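Side-chain contact in SnoaL-like polyketide cyclase (Agrobacterium tumefaciens str. C58, PDB 3EHC), which is of unknown function but belongs to the SnoaL-like polyketide cyclase family and may therefore cyclise a polyketide-like substrate: residues K120-I123 and E124-G128. Sequence-based numbering, arbitrary orientation.
With SO4 (sulfate ion), chain G.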
ATOM      1  N   LYS B 120      -6.369   1.368   7.841  1.00 34.18           N
ATOM      2  CA  LYS B 120      -7.124   1.286   9.062  1.00 34.40           C
ATOM      3  C   LYS B 120      -7.227   2.642   9.730  1.00 35.33           C
ATOM      4  O   LYS B 120      -8.276   2.960  10.293  1.00 35.53           O
ATOM      5  CB  LYS B 120      -6.522   0.225  10.002  1.00 35.27           C
ATOM      6  CG  LYS B 120      -7.242   0.077  11.326  1.00 36.81           C
ATOM      7  CD  LYS B 120      -6.966  -1.213  12.047  1.00 31.36           C
ATOM      8  CE  LYS B 120      -7.760  -1.274  13.344  1.00 35.16           C
ATOM      9  NZ  LYS B 120      -7.533  -2.518  14.109  1.00 35.42           N
ATOM     10  N   VAL B 121      -6.162   3.446   9.652  1.00 34.64           N
ATOM     11  CA  VAL B 121      -6.155   4.763  10.286  1.00 35.57           C
ATOM     12  C   VAL B 121      -7.293   5.651   9.738  1.00 34.85           C
ATOM     13  O   VAL B 121      -7.879   6.373  10.502  1.00 33.38           O
ATOM     14  CB  VAL B 121      -4.742   5.440  10.215  1.00 38.36           C
ATOM     15  CG1 VAL B 121      -4.743   6.777  10.889  1.00 37.46           C
ATOM     16  CG2 VAL B 121      -3.669   4.533  10.895  1.00 38.53           C
ATOM     17  N   ALA B 122      -7.566   5.584   8.429  1.00 34.52           N
ATOM     18  CA  ALA B 122      -8.638   6.349   7.760  1.00 33.91           C
ATOM     19  C   ALA B 122      -9.991   5.996   8.359  1.00 34.03           C
ATOM     20  O   ALA B 122     -10.812   6.872   8.626  1.00 34.35           O
ATOM     21  CB  ALA B 122      -8.621   6.084   6.213  1.00 29.39           C
ATOM     22  N   ILE B 123     -10.200   4.705   8.611  1.00 33.20           N
ATOM     23  CA  ILE B 123     -11.448   4.240   9.210  1.00 34.74           C
ATOM     24  C   ILE B 123     -11.573   4.715  10.674  1.00 33.99           C
ATOM     25  O   ILE B 123     -12.631   5.163  11.091  1.00 33.65           O
ATOM     26  CB  ILE B 123     -11.623   2.687   9.137  1.00 35.29           C
ATOM     27  CG1 ILE B 123     -11.455   2.172   7.706  1.00 34.10           C
ATOM     28  CG2 ILE B 123     -13.066   2.243   9.708  1.00 28.56           C
ATOM     29  CD1 ILE B 123     -11.507   0.582   7.612  1.00 34.79           C
ATOM     30  N   GLU B 124     -10.496   4.578  11.442  1.00 33.97           N
ATOM     31  CA  GLU B 124     -10.450   5.037  12.833  1.00 35.53           C
ATOM     32  C   GLU B 124     -10.849   6.495  12.973  1.00 35.77           C
ATOM     33  O   GLU B 124     -11.652   6.856  13.850  1.00 35.69           O
ATOM     34  CB  GLU B 124      -9.053   4.763  13.420  1.00 34.12           C
ATOM     35  CG  GLU B 124      -8.801   3.295  13.723  1.00 31.60           C
ATOM     36  CD  GLU B 124      -7.310   2.951  14.074  1.00 38.54           C
ATOM     37  OE1 GLU B 124      -6.392   3.794  13.896  1.00 45.70           O
ATOM     38  OE2 GLU B 124      -7.056   1.828  14.544  1.00 42.41           O
ATOM     39  N   ARG B 125     -10.269   7.318  12.111  1.00 37.48           N
ATOM     40  CA  ARG B 125     -10.601   8.720  12.066  1.00 38.41           C
ATOM     41  C   ARG B 125     -12.045   9.018  11.777  1.00 36.97           C
ATOM     42  O   ARG B 125     -12.574   9.950  12.333  1.00 36.08           O
ATOM     43  CB  ARG B 125      -9.751   9.417  11.016  1.00 38.40           C
ATOM     44  CG  ARG B 125      -8.400   9.645  11.534  1.00 52.26           C
ATOM     45  CD  ARG B 125      -7.561  10.375  10.551  1.00 63.53           C
ATOM     46  NE  ARG B 125      -6.160  10.270  10.948  1.00 64.46           N
ATOM     47  CZ  ARG B 125      -5.144  10.340  10.099  1.00 68.01           C
ATOM     48  NH1 ARG B 125      -5.380  10.500   8.793  1.00 64.62           N
ATOM     49  NH2 ARG B 125      -3.892  10.242  10.560  1.00 70.04           N
ATOM     50  N   GLN B 126     -12.661   8.251  10.883  1.00 37.50           N
ATOM     51  CA  GLN B 126     -14.062   8.441  10.545  1.00 37.65           C
ATOM     52  C   GLN B 126     -15.027   8.065  11.666  1.00 38.47           C
ATOM     53  O   GLN B 126     -16.094   8.639  11.761  1.00 39.59           O
ATOM     54  CB  GLN B 126     -14.399   7.672   9.277  1.00 38.17           C
ATOM     55  CG  GLN B 126     -13.847   8.349   8.073  1.00 35.60           C
ATOM     56  CD  GLN B 126     -13.826   7.477   6.831  1.00 40.51           C
ATOM     57  OE1 GLN B 126     -14.849   7.303   6.143  1.00 40.77           O
ATOM     58  NE2 GLN B 126     -12.647   6.973   6.500  1.00 42.27           N
ATOM     59  N   LEU B 127     -14.638   7.106  12.508  1.00 38.65           N
ATOM     60  CA  LEU B 127     -15.439   6.694  13.645  1.00 37.59           C
ATOM     61  C   LEU B 127     -15.140   7.521  14.898  1.00 38.05           C
ATOM     62  O   LEU B 127     -15.914   7.499  15.861  1.00 37.72           O
ATOM     63  CB  LEU B 127     -15.186   5.202  13.981  1.00 37.31           C
ATOM     64  CG  LEU B 127     -15.330   4.152  12.892  1.00 35.04           C
ATOM     65  CD1 LEU B 127     -15.258   2.765  13.515  1.00 32.93           C
ATOM     66  CD2 LEU B 127     -16.601   4.353  12.067  1.00 32.03           C
ATOM     67  N   GLY B 128     -14.013   8.226  14.881  1.00 39.73           N
ATOM     68  CA  GLY B 128     -13.432   8.818  16.076  1.00 42.84           C
ATOM     69  C   GLY B 128     -13.793  10.258  16.373  1.00 47.31           C
ATOM     70  O   GLY B 128     -14.489  10.977  15.683  1.00 48.08           O
ATOM     71  OXT GLY B 128     -13.301  10.774  17.382  1.00 52.07           O
TER
HETATM   72  S   SO4 G 130      -1.845  11.018   6.861  1.00 93.71           S
HETATM   73  O1  SO4 G 130      -2.242  12.433   6.736  1.00 91.51           O
HETATM   74  O2  SO4 G 130      -2.811  10.159   6.164  1.00 91.91           O
HETATM   75  O3  SO4 G 130      -1.785  10.604   8.263  1.00 93.24           O
HETATM   76  O4  SO4 G 130      -0.508  10.839   6.291  1.00 90.03           O
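Val-121 lies against one face of the Arg-125 guanidinium, its CG1 3.4 Å above the plane and nearer the border of the group than its centre. A sulfate, probably from the crystallisation liquor, sits at the edge of the same group. NH2 of Arg-125 donates to sulfate O3 over 3.1 Å in a nearly straight bond (167°). CG of Arg-125 lies beside its backbone N (chi1 -78°), and the extended chain then runs back toward Val-121. Asn-35 of the second subunit binds the same anion.

Gln-126 folds back on the preceding turn. Gln-126 NE2 donates to Ala-122 O (2.8 Å) from above the carbonyl plane, while Gln-126 N reaches that oxygen from the opposite face (3.2 Å). One carbonyl thus takes two bonds from one residue. NE2 also donates to Gln-97 O.

Lys-120 and Glu-124 lie one turn apart. CE of Lys-120 comes to 3.4 Å from Glu-124 OE2, but NZ stays 4.4 Å from that oxygen, too far for a salt bridge. Instead, Lys-120 NZ pairs with Glu-124 OE1 of the second subunit, and Glu-124 OE1 with Lys-120 NZ of that subunit, both as salt bridges. Lys-120 NZ also bonds Met-87 O.

This is i to i+4 packing along the C-terminal helix 120-127, which follows strand 110-118. Ile-123 packs on Phe-98 of strand 96-107, and Ile-123 and Leu-127 both touch Leu-89 of strand 89-90.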